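Local structure of type-2Aa cytolytic delta-endotoxin (Bacillus thuringiensis serovar kyushuensis, 1CBY) at residues A[53-56]-A[57-61]; A[147-151]-A[152-156]. The protein is a pore-forming toxin that kills dipteran larvae by perforating the membranes of their midgut epithelial cells. All coordinates share one frame; numbering follows the deposited sequence.

Contact 1: A[53-56]-A[57-61]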
loop_
_atom_site.group_PDB
_atom_site.type_symbol
_atom_site.label_atom_id
_atom_site.label_comp_id
_atom_site.label_asym_id
_atom_site.label_seq_id
_atom_site.Cartn_x
_atom_site.Cartn_y
_atom_site.Cartn_z
ATOM N N TYR A 53 -1.282 13.652 13.500
ATOM C CA TYR A 53 -1.164 12.503 14.393
ATOM C C TYR A 53 -0.255 11.417 13.822
ATOM O O TYR A 53 -0.112 10.336 14.404
ATOM C CB TYR A 53 -2.549 11.929 14.709
ATOM C CG TYR A 53 -3.459 12.907 15.414
ATOM C CD1 TYR A 53 -3.169 13.347 16.704
ATOM C CD2 TYR A 53 -4.596 13.409 14.785
ATOM C CE1 TYR A 53 -3.982 14.266 17.350
ATOM C CE2 TYR A 53 -5.420 14.330 15.422
ATOM C CZ TYR A 53 -5.109 14.755 16.706
ATOM O OH TYR A 53 -5.923 15.662 17.350
ATOM N N ILE A 54 0.380 11.717 12.695
ATOM C CA ILE A 54 1.282 10.772 12.051
ATOM C C ILE A 54 2.483 10.510 12.955
ATOM O O ILE A 54 2.904 9.365 13.120
ATOM C CB ILE A 54 1.737 11.288 10.656
ATOM C CG1 ILE A 54 0.573 11.178 9.660
ATOM C CG2 ILE A 54 2.968 10.526 10.167
ATOM C CD1 ILE A 54 0.834 11.802 8.306
ATOM N N ASN A 55 2.990 11.565 13.588
ATOM C CA ASN A 55 4.137 11.455 14.485
ATOM C C ASN A 55 3.816 10.489 15.621
ATOM O O ASN A 55 4.615 9.615 15.943
ATOM C CB ASN A 55 4.492 12.827 15.059
ATOM C CG ASN A 55 5.938 12.918 15.536
ATOM O OD1 ASN A 55 6.448 14.018 15.755
ATOM N ND2 ASN A 55 6.606 11.779 15.688
ATOM N N GLN A 56 2.634 10.639 16.210
ATOM C CA GLN A 56 2.199 9.775 17.302
ATOM C C GLN A 56 2.116 8.327 16.840
ATOM O O GLN A 56 2.566 7.414 17.534
ATOM C CB GLN A 56 0.835 10.231 17.826
ATOM C CG GLN A 56 0.275 9.378 18.955
ATOM C CD GLN A 56 -1.043 9.909 19.486
ATOM O OE1 GLN A 56 -1.596 10.877 18.961
ATOM N NE2 GLN A 56 -1.553 9.276 20.533
ATOM N N ALA A 57 1.544 8.125 15.660
ATOM C CA ALA A 57 1.400 6.791 15.092
ATOM C C ALA A 57 2.765 6.142 14.857
ATOM O O ALA A 57 2.979 4.967 15.176
ATOM C CB ALA A 57 0.622 6.871 13.784
ATOM N N LEU A 58 3.688 6.926 14.311
ATOM C CA LEU A 58 5.033 6.463 14.010
ATOM C C LEU A 58 5.763 6.073 15.294
ATOM O O LEU A 58 6.494 5.077 15.328
ATOM C CB LEU A 58 5.790 7.549 13.246
ATOM C CG LEU A 58 6.754 7.103 12.143
ATOM C CD1 LEU A 58 6.176 5.944 11.338
ATOM C CD2 LEU A 58 7.050 8.282 11.240
ATOM N N HIS A 59 5.544 6.837 16.358
ATOM C CA HIS A 59 6.165 6.541 17.638
ATOM C C HIS A 59 5.673 5.194 18.145
ATOM O O HIS A 59 6.472 4.319 18.487
ATOM C CB HIS A 59 5.839 7.625 18.659
ATOM C CG HIS A 59 6.792 8.777 18.637
ATOM N ND1 HIS A 59 7.047 9.478 17.486
ATOM C CD2 HIS A 59 7.547 9.278 19.647
ATOM C CE1 HIS A 59 7.948 10.385 17.814
ATOM N NE2 HIS A 59 8.282 10.304 19.112
ATOM N N LEU A 60 4.356 5.020 18.156
ATOM C CA LEU A 60 3.740 3.777 18.611
ATOM C C LEU A 60 4.208 2.594 17.772
ATOM O O LEU A 60 4.491 1.517 18.302
ATOM C CB LEU A 60 2.212 3.902 18.572
ATOM C CG LEU A 60 1.599 4.771 19.679
ATOM C CD1 LEU A 60 0.273 5.372 19.244
ATOM C CD2 LEU A 60 1.437 3.941 20.936
ATOM N N ALA A 61 4.325 2.806 16.467
ATOM C CA ALA A 61 4.783 1.755 15.567
ATOM C C ALA A 61 6.199 1.304 15.950
ATOM O O ALA A 61 6.438 0.117 16.188
ATOM C CB ALA A 61 4.757 2.251 14.129
#
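The imidazole of His59 and the side-chain amide of Asn55 meet one helical turn apart, their planes 66° from parallel, with the ND2 end of the amide modelled at the ring edge, though so close that the placement is doubtful. The ring also reaches backbone: ND1 of His59 donates a weak hydrogen bond to Asn55 O at 2.9 Å, bent to 130°. His59 carries CG beside its own backbone N (chi1 -87°), which swings the ring back toward the preceding turn. Asn55 O thus has the regular bond from His59 N, at 3.0 Å, with the weak one from ND1 beside it. The outer end of the amide is held elsewhere, with OD1 of Asn55 bonded to Ser229 OG.

On another side of the helix, Gln56 and Leu60 run side by side, CG of Gln56 lying 4.0 Å from CD1 of Leu60. Gln56 is extended, CG anti to the backbone N, and suits a buried place because its amide is satisfied at both ends: OE1 accepts from the backbone N-H of His227, and NE2 binds Gln224 OE1 and Ala225 O. Aliphatic Leu60 instead packs on Met184 and Val186 of strand 183-195. The small methyl of Ala57 touches Met184 and, on strand 44-48, Phe47, and its size is consistent with close packing there, while Leu58 reaches Ile31 of the second subunit.

Backbone bonds tie the turns together, from Ala57 N to Tyr53 O (3.0 Å), Leu58 N to Ile54 O (2.8 Å) and Leu60 N to Gln56 O (3.1 Å). With Tyr53 at the N-cap, this is the regular i to i+4 pattern of an alpha-helix's first turns, here in a helix packed against the central beta-sheet, with Tyr53 beside Ser228, where C-terminal proteolytic processing stops.

Contact 2: A[147-151]-A[152-156]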
loop_
_atom_site.group_PDB
_atom_site.type_symbol
_atom_site.label_atom_id
_atom_site.label_comp_id
_atom_site.label_asym_id
_atom_site.label_seq_id
_atom_site.Cartn_x
_atom_site.Cartn_y
_atom_site.Cartn_z
ATOM N N ASP A 147 4.944 -13.859 -3.827
ATOM C CA ASP A 147 6.027 -13.791 -4.803
ATOM C C ASP A 147 6.528 -12.354 -4.973
ATOM O O ASP A 147 7.698 -12.125 -5.279
ATOM C CB ASP A 147 5.549 -14.334 -6.155
ATOM C CG ASP A 147 4.411 -13.526 -6.741
ATOM O OD1 ASP A 147 3.470 -13.202 -5.995
ATOM O OD2 ASP A 147 4.457 -13.209 -7.947
ATOM N N THR A 148 5.638 -11.393 -4.756
ATOM C CA THR A 148 5.966 -9.981 -4.885
ATOM C C THR A 148 6.439 -9.427 -3.542
ATOM O O THR A 148 6.755 -8.246 -3.425
ATOM C CB THR A 148 4.730 -9.174 -5.354
ATOM O OG1 THR A 148 4.008 -9.919 -6.346
ATOM C CG2 THR A 148 5.155 -7.858 -5.971
ATOM N N GLN A 149 6.479 -10.281 -2.526
ATOM C CA GLN A 149 6.899 -9.854 -1.197
ATOM C C GLN A 149 8.132 -10.601 -0.711
ATOM O O GLN A 149 8.451 -10.588 0.488
ATOM C CB GLN A 149 5.773 -10.073 -0.200
ATOM C CG GLN A 149 4.494 -9.356 -0.529
ATOM C CD GLN A 149 3.435 -9.651 0.494
ATOM O OE1 GLN A 149 3.637 -9.428 1.685
ATOM N NE2 GLN A 149 2.317 -10.196 0.046
ATOM N N ILE A 150 8.815 -11.275 -1.627
ATOM C CA ILE A 150 9.998 -12.021 -1.253
ATOM C C ILE A 150 11.161 -11.059 -0.994
ATOM O O ILE A 150 11.387 -10.113 -1.756
ATOM C CB ILE A 150 10.349 -13.106 -2.308
ATOM C CG1 ILE A 150 11.347 -14.101 -1.720
ATOM C CG2 ILE A 150 10.883 -12.471 -3.580
ATOM C CD1 ILE A 150 11.498 -15.370 -2.531
ATOM N N ASP A 151 11.813 -11.259 0.147
ATOM C CA ASP A 151 12.952 -10.471 0.609
ATOM C C ASP A 151 12.576 -9.189 1.346
ATOM O O ASP A 151 13.423 -8.325 1.575
ATOM C CB ASP A 151 13.938 -10.194 -0.529
ATOM C CG ASP A 151 14.573 -11.466 -1.074
ATOM O OD1 ASP A 151 14.555 -12.500 -0.368
ATOM O OD2 ASP A 151 15.089 -11.434 -2.213
ATOM N N GLU A 152 11.312 -9.089 1.747
ATOM C CA GLU A 152 10.820 -7.933 2.491
ATOM C C GLU A 152 10.958 -8.272 3.969
ATOM O O GLU A 152 10.779 -9.419 4.361
ATOM C CB GLU A 152 9.359 -7.654 2.147
ATOM C CG GLU A 152 9.092 -7.366 0.667
ATOM C CD GLU A 152 9.638 -6.024 0.189
ATOM O OE1 GLU A 152 10.225 -5.272 0.996
ATOM O OE2 GLU A 152 9.467 -5.713 -1.009
ATOM N N ALA A 153 11.227 -7.269 4.793
ATOM C CA ALA A 153 11.427 -7.477 6.227
ATOM C C ALA A 153 10.263 -8.016 7.053
ATOM O O ALA A 153 10.485 -8.640 8.093
ATOM C CB ALA A 153 11.961 -6.204 6.864
ATOM N N TRP A 154 9.032 -7.761 6.622
ATOM C CA TRP A 154 7.862 -8.216 7.374
ATOM C C TRP A 154 7.549 -9.701 7.255
ATOM O O TRP A 154 6.656 -10.201 7.941
ATOM C CB TRP A 154 6.623 -7.374 7.038
ATOM C CG TRP A 154 6.209 -7.403 5.605
ATOM C CD1 TRP A 154 5.448 -8.351 4.994
ATOM C CD2 TRP A 154 6.521 -6.430 4.603
ATOM N NE1 TRP A 154 5.265 -8.030 3.671
ATOM C CE2 TRP A 154 5.914 -6.855 3.405
ATOM C CE3 TRP A 154 7.253 -5.237 4.604
ATOM C CZ2 TRP A 154 6.014 -6.132 2.218
ATOM C CZ3 TRP A 154 7.351 -4.515 3.424
ATOM C CH2 TRP A 154 6.735 -4.968 2.245
ATOM N N ILE A 155 8.270 -10.406 6.388
ATOM C CA ILE A 155 8.044 -11.839 6.231
ATOM C C ILE A 155 9.318 -12.659 6.426
ATOM O O ILE A 155 10.334 -12.409 5.784
ATOM C CB ILE A 155 7.369 -12.180 4.877
ATOM C CG1 ILE A 155 7.173 -13.694 4.761
ATOM C CG2 ILE A 155 8.170 -11.611 3.712
ATOM C CD1 ILE A 155 6.321 -14.107 3.593
ATOM N N PHE A 156 9.252 -13.627 7.335
ATOM C CA PHE A 156 10.383 -14.495 7.641
ATOM C C PHE A 156 9.997 -15.955 7.454
ATOM O O PHE A 156 9.185 -16.488 8.213
ATOM C CB PHE A 156 10.839 -14.275 9.087
ATOM C CG PHE A 156 11.984 -15.158 9.507
ATOM C CD1 PHE A 156 13.254 -14.975 8.972
ATOM C CD2 PHE A 156 11.794 -16.161 10.450
ATOM C CE1 PHE A 156 14.315 -15.775 9.373
ATOM C CE2 PHE A 156 12.850 -16.967 10.857
ATOM C CZ PHE A 156 14.111 -16.773 10.319
HETATM O O HOH W 1 11.425 -12.078 3.340
#
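Gln149 and Trp154 are joined by a nearly straight hydrogen bond: NE1 of the indole donates to OE1 of Gln149 at 2.9 Å, with an angle of 174°. The oxygen lies at the ring's edge, in its plane, and the N-H arrives in the plane of the amide carbonyl, although amide and ring are turned 41° apart. Trp154 reaches this place with CG between its backbone N and carbonyl carbon (chi1 60°). One face of the indole receives CB of Glu152, 3.6 Å above the plane and offset toward the rim.

Gln149 O meets CG of Glu152 at 3.3 Å and CG2 of Ile155 at 3.4 Å, and accepts a weak bond from Glu152 N. That bond closes a type II turn in which Asp151 takes the positive phi. A type I turn from Glu152 to Ile155 follows and leads into strand 155-158. A water spans the bend, donating to Ile155 O at 2.7 Å and accepting weakly from Asp151 N.

Farther out, Tyr169 OH also bonds Gln149 OE1, and His30 of the second subunit meets the indole. Asp147 forms a salt bridge with Lys140 of that subunit. Glutamine suits this position because its amide both accepts and donates: one neutral group accepts from the indole and donates to Gly141 O at the end of helix 129-141, consistent with its holding the loop against that helix.

In the fold
Contact 1 is largely buried, whereas contact 2 is only partly so, with Asp151 and Ala153 exposed. Their centres lie 24 Å apart and their nearest atoms about 12 Å, so they do not touch. Both belong with the same mixed sheet: helix 54-63 packs on it, following strand 44-48, which pairs with strand 165-175, and the turns of 147-156 run into its strand 155-158, another partner of 165-175. The chemistry differs accordingly. Repeated backbone bonds dominate within the helix, while a side-chain amide and a water organise the irregular loop. Both contacts also face the second subunit of the protoxin dimer, contact 1 through aliphatic packing and contact 2 mainly through polar and charged groups.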